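Side-chain contacts in putative lipoprotein YerB (PDB 2PSB), which is of unknown function but is a putative membrane lipoprotein that interacts with the DNA helicase PcrA: residues 164-169 / 274-279; 65-70 / 292-297; 117-122 / 158-163. All blocks are in the same frame, centred on the assembly; numbering follows the deposited sequence.

Contact 1 of 3, residues 164-169 / 274-279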
loop_
_atom_site.group_PDB
_atom_site.type_symbol
_atom_site.label_atom_id
_atom_site.label_comp_id
_atom_site.label_asym_id
_atom_site.label_seq_id
_atom_site.Cartn_x
_atom_site.Cartn_y
_atom_site.Cartn_z
ATOM N N GLU A 164 -10.636 6.852 15.829
ATOM C CA GLU A 164 -9.681 7.882 15.476
ATOM C C GLU A 164 -8.317 7.216 15.401
ATOM O O GLU A 164 -7.990 6.367 16.230
ATOM C CB GLU A 164 -9.687 8.988 16.533
ATOM C CG GLU A 164 -11.042 9.667 16.684
ATOM C CD GLU A 164 -11.145 10.521 17.939
ATOM O OE1 GLU A 164 -10.378 11.501 18.066
ATOM O OE2 GLU A 164 -11.996 10.205 18.799
ATOM N N THR A 165 -7.529 7.587 14.400
ATOM C CA THR A 165 -6.205 7.009 14.253
ATOM C C THR A 165 -5.157 8.109 14.408
ATOM O O THR A 165 -5.365 9.248 13.970
ATOM C CB THR A 165 -6.063 6.272 12.881
ATOM O OG1 THR A 165 -5.189 6.997 12.017
ATOM C CG2 THR A 165 -7.424 6.134 12.206
ATOM N N ASN A 166 -4.046 7.784 15.070
ATOM C CA ASN A 166 -2.988 8.767 15.271
ATOM C C ASN A 166 -2.425 9.154 13.908
ATOM O O ASN A 166 -1.984 8.297 13.134
ATOM C CB ASN A 166 -1.880 8.204 16.167
ATOM C CG ASN A 166 -0.960 9.294 16.705
ATOM O OD1 ASN A 166 -1.420 10.237 17.356
ATOM N ND2 ASN A 166 0.338 9.177 16.431
ATOM N N PRO A 167 -2.442 10.456 13.593
ATOM C CA PRO A 167 -1.943 10.974 12.315
ATOM C C PRO A 167 -0.454 10.799 12.078
ATOM O O PRO A 167 0.323 10.604 13.012
ATOM C CB PRO A 167 -2.328 12.448 12.370
ATOM C CG PRO A 167 -2.221 12.760 13.823
ATOM C CD PRO A 167 -2.888 11.558 14.465
ATOM N N LEU A 168 -0.070 10.863 10.810
ATOM C CA LEU A 168 1.326 10.777 10.440
ATOM C C LEU A 168 1.912 12.165 10.668
ATOM O O LEU A 168 1.202 13.091 11.064
ATOM C CB LEU A 168 1.469 10.379 8.967
ATOM C CG LEU A 168 1.397 8.885 8.639
ATOM C CD1 LEU A 168 0.351 8.190 9.491
ATOM C CD2 LEU A 168 1.089 8.733 7.158
ATOM N N LEU A 169 3.207 12.297 10.423
ATOM C CA LEU A 169 3.895 13.559 10.598
ATOM C C LEU A 169 4.051 14.217 9.238
ATOM O O LEU A 169 4.645 13.637 8.322
ATOM C CB LEU A 169 5.274 13.334 11.222
ATOM C CG LEU A 169 6.106 14.586 11.515
ATOM C CD1 LEU A 169 5.417 15.411 12.597
ATOM C CD2 LEU A 169 7.516 14.190 11.958
ATOM N N ASN A 274 5.405 1.916 16.713
ATOM C CA ASN A 274 4.008 1.546 16.862
ATOM C C ASN A 274 3.394 0.961 15.592
ATOM O O ASN A 274 2.348 1.420 15.140
ATOM C CB ASN A 274 3.192 2.750 17.327
ATOM C CG ASN A 274 3.634 3.250 18.685
ATOM O OD1 ASN A 274 3.859 2.460 19.604
ATOM N ND2 ASN A 274 3.752 4.569 18.825
ATOM N N GLY A 275 4.063 -0.045 15.026
ATOM C CA GLY A 275 3.581 -0.710 13.826
ATOM C C GLY A 275 3.733 0.048 12.523
ATOM O O GLY A 275 3.213 -0.375 11.488
ATOM N N ARG A 276 4.430 1.175 12.551
ATOM C CA ARG A 276 4.607 1.953 11.334
ATOM C C ARG A 276 6.085 2.085 10.996
ATOM O O ARG A 276 6.932 2.114 11.885
ATOM C CB ARG A 276 3.990 3.345 11.496
ATOM C CG ARG A 276 2.500 3.332 11.842
ATOM C CD ARG A 276 1.963 4.750 12.076
ATOM N NE ARG A 276 0.558 4.736 12.491
ATOM C CZ ARG A 276 -0.179 5.818 12.710
ATOM N NH1 ARG A 276 0.339 7.031 12.561
ATOM N NH2 ARG A 276 -1.443 5.682 13.069
ATOM N N ILE A 277 6.381 2.148 9.702
ATOM C CA ILE A 277 7.744 2.304 9.224
ATOM C C ILE A 277 7.989 3.804 9.168
ATOM O O ILE A 277 7.435 4.512 8.334
ATOM C CB ILE A 277 7.902 1.652 7.838
ATOM C CG1 ILE A 277 7.577 0.160 7.961
ATOM C CG2 ILE A 277 9.306 1.872 7.303
ATOM C CD1 ILE A 277 7.473 -0.570 6.638
ATOM N N VAL A 278 8.813 4.286 10.085
ATOM C CA VAL A 278 9.091 5.709 10.161
ATOM C C VAL A 278 10.455 6.101 9.631
ATOM O O VAL A 278 11.467 5.593 10.089
ATOM C CB VAL A 278 8.993 6.198 11.624
ATOM C CG1 VAL A 278 9.073 7.712 11.679
ATOM C CG2 VAL A 278 7.716 5.686 12.257
ATOM N N PRO A 279 10.497 7.021 8.650
ATOM C CA PRO A 279 11.785 7.461 8.098
ATOM C C PRO A 279 12.441 8.365 9.150
ATOM O O PRO A 279 11.809 9.294 9.655
ATOM C CB PRO A 279 11.379 8.229 6.841
ATOM C CG PRO A 279 10.028 8.821 7.241
ATOM C CD PRO A 279 9.365 7.683 7.973
#
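The backbones that carry Asn166 and Arg276 stay well apart: across the two segments the CA atoms come no nearer than 9.3 Å, between Leu168 and Val278, so one long side chain spans the gap. Residues 164-169 form an irregular loop, whereas 274-279 rounds a beta-hairpin, with Asn274 and Gly275, both at positive phi, in the turn that joins strand 264-273 to strand 276-281. Arg276 stands at the base of this turn. Its CG lies anti to the carbonyl carbon (chi1 -58°) and the chain runs extended from there to NE, which carries the guanidinium straight out to the loop. There the group grips one backbone oxygen end-on: NH2 and NH1 both donate to Asn166 O, each nitrogen 2.7 Å from it. Sharing a single acceptor leaves both hydrogen bonds bent, with N-H...O angles of about 140°, although the oxygen stays almost exactly in the guanidinium plane. The two donors meet the carbonyl differently, NH2 in its plane on a lone pair and NH1 about 40° above it. NE is engaged as well, donating to Gly95 O, so two backbone carbonyls hold the group in its rotation. Phe96 packs against both Arg276 and Leu168. The leucine reaches the guanidinium obliquely with one methyl, placing Leu168 CD1 3.3 Å from Arg276 NH1.

Contact 2 of 3, residues 65-70 / 292-297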
loop_
_atom_site.group_PDB
_atom_site.type_symbol
_atom_site.label_atom_id
_atom_site.label_comp_id
_atom_site.label_asym_id
_atom_site.label_seq_id
_atom_site.Cartn_x
_atom_site.Cartn_y
_atom_site.Cartn_z
ATOM N N THR A 65 5.109 -8.303 -7.313
ATOM C CA THR A 65 4.833 -7.498 -6.132
ATOM C C THR A 65 3.334 -7.379 -5.917
ATOM O O THR A 65 2.537 -7.653 -6.813
ATOM C CB THR A 65 5.391 -6.080 -6.254
ATOM O OG1 THR A 65 4.833 -5.457 -7.407
ATOM C CG2 THR A 65 6.897 -6.096 -6.359
ATOM N N ARG A 66 2.964 -6.948 -4.722
ATOM C CA ARG A 66 1.564 -6.802 -4.366
ATOM C C ARG A 66 1.417 -5.554 -3.517
ATOM O O ARG A 66 2.348 -5.165 -2.815
ATOM C CB ARG A 66 1.096 -8.044 -3.598
ATOM C CG ARG A 66 -0.362 -8.026 -3.200
ATOM C CD ARG A 66 -0.995 -9.365 -3.509
ATOM N NE ARG A 66 -0.259 -10.451 -2.883
ATOM C CZ ARG A 66 -0.203 -11.692 -3.363
ATOM N NH1 ARG A 66 0.491 -12.621 -2.717
ATOM N NH2 ARG A 66 -0.815 -12.002 -4.495
ATOM N N PHE A 67 0.237 -4.954 -3.567
ATOM C CA PHE A 67 -0.055 -3.724 -2.837
ATOM C C PHE A 67 -0.939 -3.893 -1.607
ATOM O O PHE A 67 -1.727 -4.842 -1.496
ATOM C CB PHE A 67 -0.807 -2.737 -3.738
ATOM C CG PHE A 67 -0.131 -2.431 -5.047
ATOM C CD1 PHE A 67 -0.891 -2.012 -6.137
ATOM C CD2 PHE A 67 1.241 -2.554 -5.196
ATOM C CE1 PHE A 67 -0.295 -1.720 -7.364
ATOM C CE2 PHE A 67 1.852 -2.269 -6.415
ATOM C CZ PHE A 67 1.081 -1.851 -7.504
ATOM N N LEU A 68 -0.798 -2.939 -0.695
ATOM C CA LEU A 68 -1.652 -2.830 0.481
ATOM C C LEU A 68 -2.065 -1.373 0.302
ATOM O O LEU A 68 -1.236 -0.476 0.419
ATOM C CB LEU A 68 -0.902 -2.988 1.804
ATOM C CG LEU A 68 -1.857 -2.850 3.007
ATOM C CD1 LEU A 68 -2.858 -4.034 3.032
ATOM C CD2 LEU A 68 -1.075 -2.794 4.297
ATOM N N ALA A 69 -3.325 -1.155 -0.057
ATOM C CA ALA A 69 -3.849 0.191 -0.254
ATOM C C ALA A 69 -4.667 0.568 0.969
ATOM O O ALA A 69 -5.700 -0.044 1.264
ATOM C CB ALA A 69 -4.708 0.253 -1.513
ATOM N N ILE A 70 -4.189 1.584 1.681
ATOM C CA ILE A 70 -4.840 2.037 2.895
ATOM C C ILE A 70 -5.675 3.280 2.635
ATOM O O ILE A 70 -5.149 4.336 2.266
ATOM C CB ILE A 70 -3.777 2.316 3.986
ATOM C CG1 ILE A 70 -2.922 1.056 4.179
ATOM C CG2 ILE A 70 -4.439 2.767 5.290
ATOM C CD1 ILE A 70 -1.939 1.158 5.319
ATOM N N LYS A 292 -0.870 12.079 -0.949
ATOM C CA LYS A 292 -0.716 10.641 -1.052
ATOM C C LYS A 292 0.743 10.198 -0.961
ATOM O O LYS A 292 1.660 10.896 -1.425
ATOM C CB LYS A 292 -1.325 10.132 -2.358
ATOM C CG LYS A 292 -2.828 9.843 -2.297
ATOM C CD LYS A 292 -3.669 11.095 -2.190
ATOM C CE LYS A 292 -5.172 10.789 -2.332
ATOM N NZ LYS A 292 -5.792 10.109 -1.143
ATOM N N THR A 293 0.943 9.033 -0.352
ATOM C CA THR A 293 2.278 8.460 -0.180
ATOM C C THR A 293 2.355 7.031 -0.692
ATOM O O THR A 293 1.484 6.207 -0.415
ATOM C CB THR A 293 2.718 8.450 1.307
ATOM O OG1 THR A 293 2.835 9.791 1.780
ATOM C CG2 THR A 293 4.070 7.737 1.475
ATOM N N TRP A 294 3.400 6.752 -1.458
ATOM C CA TRP A 294 3.638 5.414 -1.981
ATOM C C TRP A 294 4.928 4.882 -1.386
ATOM O O TRP A 294 5.989 5.498 -1.521
ATOM C CB TRP A 294 3.756 5.418 -3.492
ATOM C CG TRP A 294 2.491 5.037 -4.180
ATOM C CD1 TRP A 294 1.345 5.783 -4.256
ATOM C CD2 TRP A 294 2.252 3.854 -4.952
ATOM N NE1 TRP A 294 0.417 5.143 -5.037
ATOM C CE2 TRP A 294 0.944 3.956 -5.476
ATOM C CE3 TRP A 294 3.015 2.716 -5.251
ATOM C CZ2 TRP A 294 0.377 2.967 -6.289
ATOM C CZ3 TRP A 294 2.455 1.731 -6.056
ATOM C CH2 TRP A 294 1.146 1.862 -6.567
ATOM N N ILE A 295 4.824 3.739 -0.722
ATOM C CA ILE A 295 5.966 3.097 -0.085
ATOM C C ILE A 295 6.366 1.855 -0.861
ATOM O O ILE A 295 5.536 0.975 -1.137
ATOM C CB ILE A 295 5.645 2.689 1.379
ATOM C CG1 ILE A 295 5.211 3.922 2.176
ATOM C CG2 ILE A 295 6.870 2.028 2.026
ATOM C CD1 ILE A 295 5.083 3.698 3.637
ATOM N N ASN A 296 7.643 1.799 -1.222
ATOM C CA ASN A 296 8.193 0.661 -1.942
ATOM C C ASN A 296 9.184 -0.084 -1.086
ATOM O O ASN A 296 10.253 0.435 -0.775
ATOM C CB ASN A 296 8.906 1.116 -3.206
ATOM C CG ASN A 296 8.003 1.142 -4.386
ATOM O OD1 ASN A 296 7.745 0.108 -5.001
ATOM N ND2 ASN A 296 7.497 2.313 -4.712
ATOM N N ILE A 297 8.833 -1.296 -0.688
ATOM C CA ILE A 297 9.749 -2.080 0.112
ATOM C C ILE A 297 10.617 -2.914 -0.833
ATOM O O ILE A 297 10.116 -3.591 -1.740
ATOM C CB ILE A 297 8.979 -2.976 1.095
ATOM C CG1 ILE A 297 8.375 -2.100 2.200
ATOM C CG2 ILE A 297 9.913 -4.054 1.685
ATOM C CD1 ILE A 297 7.223 -2.756 2.964
#
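Phe67 and Trp294 meet in a T-shaped (edge-to-face) aromatic pair, the indole presenting its edge to the face of the phenyl ring. Their strands, 65-71 and 293-298, are not direct neighbours. Strand 54-59 runs between them, antiparallel to the first and parallel to the second, and the closest CA atoms, those of Phe67 and Asn296, are 9.4 Å apart. The side chain of Phe67 leaves its strand with CB directed toward Trp294. CG lies anti to the carbonyl carbon (chi1 -54°), which lifts the ring off the backbone and turns a face to the indole. CB and CG are still too far back to touch it, CG standing 4.7 Å from Trp294 CH2, and the two CD atoms also remain beyond close contact. The touching begins one bond further on. CE1 comes to 3.9 Å from Trp294 CH2, while on the other branch CE2 lies 4.1 Å from Trp294 CZ3. At the tip, CZ makes the closest approach, 3.8 Å from Trp294 CH2, which therefore sits over the rim of the phenyl face instead of its middle. The planes stand at 76°, and the ring centroids, counting the six-membered ring of the tryptophan, are 5.2 Å apart. In this geometry the C-H bonds at the far edge of the indole are turned to the pi cloud of Phe67. Buried in the core, the pair packs together strands from the N-terminal and C-terminal DUF3048 regions. Around it, Val37 of strand 33-37 and Glu57 of strand 54-59 pack on Phe67, and Val55 of strand 54-59 packs on Trp294. On the other face of strand 65-71, Leu68 packs against Phe89 and Leu92 of helix 87-94.

Contact 3 of 3, residues 117-122 / 158-163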
loop_
_atom_site.group_PDB
_atom_site.type_symbol
_atom_site.label_atom_id
_atom_site.label_comp_id
_atom_site.label_asym_id
_atom_site.label_seq_id
_atom_site.Cartn_x
_atom_site.Cartn_y
_atom_site.Cartn_z
ATOM N N ALA A 117 -5.106 -11.437 15.115
ATOM C CA ALA A 117 -4.214 -10.342 14.733
ATOM C C ALA A 117 -4.939 -9.097 14.243
ATOM O O ALA A 117 -4.449 -7.989 14.434
ATOM C CB ALA A 117 -3.223 -10.815 13.668
ATOM N N ALA A 118 -6.108 -9.259 13.629
ATOM C CA ALA A 118 -6.828 -8.098 13.121
ATOM C C ALA A 118 -8.232 -8.403 12.602
ATOM O O ALA A 118 -8.532 -9.536 12.221
ATOM C CB ALA A 118 -6.005 -7.450 12.009
ATOM N N ASP A 119 -9.095 -7.388 12.602
ATOM C CA ASP A 119 -10.446 -7.556 12.081
ATOM C C ASP A 119 -10.283 -7.698 10.577
ATOM O O ASP A 119 -9.894 -6.739 9.906
ATOM C CB ASP A 119 -11.318 -6.329 12.375
ATOM C CG ASP A 119 -11.583 -6.136 13.854
ATOM O OD1 ASP A 119 -11.865 -7.146 14.540
ATOM O OD2 ASP A 119 -11.520 -4.976 14.324
ATOM N N TYR A 120 -10.574 -8.883 10.048
ATOM C CA TYR A 120 -10.416 -9.111 8.618
ATOM C C TYR A 120 -11.666 -9.503 7.850
ATOM O O TYR A 120 -12.714 -9.817 8.422
ATOM C CB TYR A 120 -9.333 -10.164 8.362
ATOM C CG TYR A 120 -9.622 -11.548 8.916
ATOM C CD1 TYR A 120 -9.513 -11.814 10.284
ATOM C CD2 TYR A 120 -9.945 -12.610 8.064
ATOM C CE1 TYR A 120 -9.710 -13.108 10.787
ATOM C CE2 TYR A 120 -10.143 -13.900 8.557
ATOM C CZ TYR A 120 -10.020 -14.144 9.917
ATOM O OH TYR A 120 -10.170 -15.426 10.408
HETATM N N MSE A 121 -11.527 -9.465 6.532
HETATM C CA MSE A 121 -12.580 -9.825 5.597
HETATM C C MSE A 121 -11.875 -10.668 4.535
HETATM O O MSE A 121 -11.053 -10.159 3.767
HETATM C CB MSE A 121 -13.175 -8.574 4.960
HETATM C CG MSE A 121 -14.371 -8.847 4.089
HETATM SE SE MSE A 121 -14.823 -7.317 3.054
HETATM C CE MSE A 121 -15.370 -6.203 4.530
ATOM N N ASN A 122 -12.195 -11.956 4.510
ATOM C CA ASN A 122 -11.581 -12.891 3.578
ATOM C C ASN A 122 -12.494 -13.160 2.394
ATOM O O ASN A 122 -13.640 -13.603 2.554
ATOM C CB ASN A 122 -11.264 -14.210 4.293
ATOM C CG ASN A 122 -10.204 -15.027 3.575
ATOM O OD1 ASN A 122 -10.102 -15.000 2.348
ATOM N ND2 ASN A 122 -9.420 -15.774 4.341
ATOM N N GLY A 158 -19.545 -7.435 13.366
ATOM C CA GLY A 158 -19.514 -6.530 14.500
ATOM C C GLY A 158 -18.213 -5.753 14.589
ATOM O O GLY A 158 -17.707 -5.486 15.686
ATOM N N TYR A 159 -17.661 -5.406 13.428
ATOM C CA TYR A 159 -16.423 -4.645 13.366
ATOM C C TYR A 159 -16.769 -3.176 13.488
ATOM O O TYR A 159 -17.717 -2.700 12.855
ATOM C CB TYR A 159 -15.695 -4.865 12.029
ATOM C CG TYR A 159 -15.126 -6.254 11.818
ATOM C CD1 TYR A 159 -14.717 -7.032 12.898
ATOM C CD2 TYR A 159 -14.936 -6.764 10.531
ATOM C CE1 TYR A 159 -14.130 -8.275 12.709
ATOM C CE2 TYR A 159 -14.343 -8.015 10.330
ATOM C CZ TYR A 159 -13.942 -8.764 11.428
ATOM O OH TYR A 159 -13.334 -9.997 11.260
ATOM N N LYS A 160 -16.013 -2.459 14.310
ATOM C CA LYS A 160 -16.234 -1.031 14.475
ATOM C C LYS A 160 -15.797 -0.330 13.190
ATOM O O LYS A 160 -14.740 -0.633 12.635
ATOM C CB LYS A 160 -15.435 -0.506 15.671
ATOM C CG LYS A 160 -14.150 -1.259 15.928
ATOM C CD LYS A 160 -14.307 -2.219 17.094
ATOM C CE LYS A 160 -13.331 -3.384 16.981
ATOM N NZ LYS A 160 -13.676 -4.245 15.817
ATOM N N LEU A 161 -16.621 0.595 12.716
ATOM C CA LEU A 161 -16.333 1.330 11.490
ATOM C C LEU A 161 -15.806 2.719 11.784
ATOM O O LEU A 161 -15.307 3.403 10.900
ATOM C CB LEU A 161 -17.599 1.438 10.633
ATOM C CG LEU A 161 -18.084 0.163 9.936
ATOM C CD1 LEU A 161 -19.495 0.356 9.407
ATOM C CD2 LEU A 161 -17.125 -0.173 8.799
ATOM N N LYS A 162 -15.927 3.141 13.033
ATOM C CA LYS A 162 -15.458 4.456 13.419
ATOM C C LYS A 162 -14.460 4.380 14.538
ATOM O O LYS A 162 -14.661 3.677 15.512
ATOM C CB LYS A 162 -16.622 5.359 13.848
ATOM C CG LYS A 162 -17.432 5.905 12.690
ATOM C CD LYS A 162 -18.358 7.021 13.139
ATOM C CE LYS A 162 -19.206 7.520 11.979
ATOM N NZ LYS A 162 -18.382 8.032 10.841
ATOM N N GLN A 163 -13.365 5.102 14.368
ATOM C CA GLN A 163 -12.315 5.184 15.369
ATOM C C GLN A 163 -11.361 6.259 14.894
ATOM O O GLN A 163 -11.303 6.569 13.706
ATOM C CB GLN A 163 -11.569 3.854 15.529
ATOM C CG GLN A 163 -10.741 3.427 14.341
ATOM C CD GLN A 163 -9.751 2.324 14.694
ATOM O OE1 GLN A 163 -10.108 1.332 15.346
ATOM N NE2 GLN A 163 -8.499 2.487 14.252
#
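The side chains of Asp119 and Tyr159 run antiparallel alongside each other, the aspartate lying over one face of the phenol ring. Its CB makes a CH-pi contact 3.5 Å from the centroid of the Tyr159 ring. Beyond CB the carboxylate is inclined by 36° to the ring plane and carries OD1 to 3.1 Å from Tyr159 CE1. Its other oxygen turns to Lys160, whose chain comes in nearly perpendicular to the aspartate. Bends at chi2 and chi4 bring Lys160 NZ round to 2.7 Å from Asp119 OD2 in a salt bridge, the nitrogen coming from above the carboxylate plane. Arg31 makes a second salt bridge to the same oxygen and also donates to Lys160 O.

The phenol ring reaches on past the aspartate to the backbone of Tyr120, where Tyr159 OH donates to Tyr120 O at 2.9 Å, in the carbonyl plane and on a lone pair. A leucine in place of Tyr159 would probably leave Tyr120 O without this donor and Asp119 CB without the aromatic face it packs on. Asp119 and Met121 bond through their backbones to Phe100 and His102. The contact thus joins the loop that leaves helix 147-157 to strand 120-122 on the side away from strand 99-102, with which strand 120-122 forms a parallel beta pair.

Contact 2 lies near the centre of the chain, and the other two are surface contacts about 15 Å (contact 1) and 20 Å (contact 3) from it, centre to centre. Contacts 1 and 3 are about 19 Å apart, yet segments 158-163 and 164-169 follow one another in a single loop after helix 147-157, which therefore fastens first to strand 120-122 and then to the hairpin at 274-279. Along the chain contact 3 is complete by residue 163 and contact 1 begins at residue 164; both fall between the two strands of contact 2. That contact joins the N-terminal and C-terminal family regions of DUF3048. Ile277 CD1 and Ile297 CD1, 4.3 Å apart, link contacts 1 and 2 by packing.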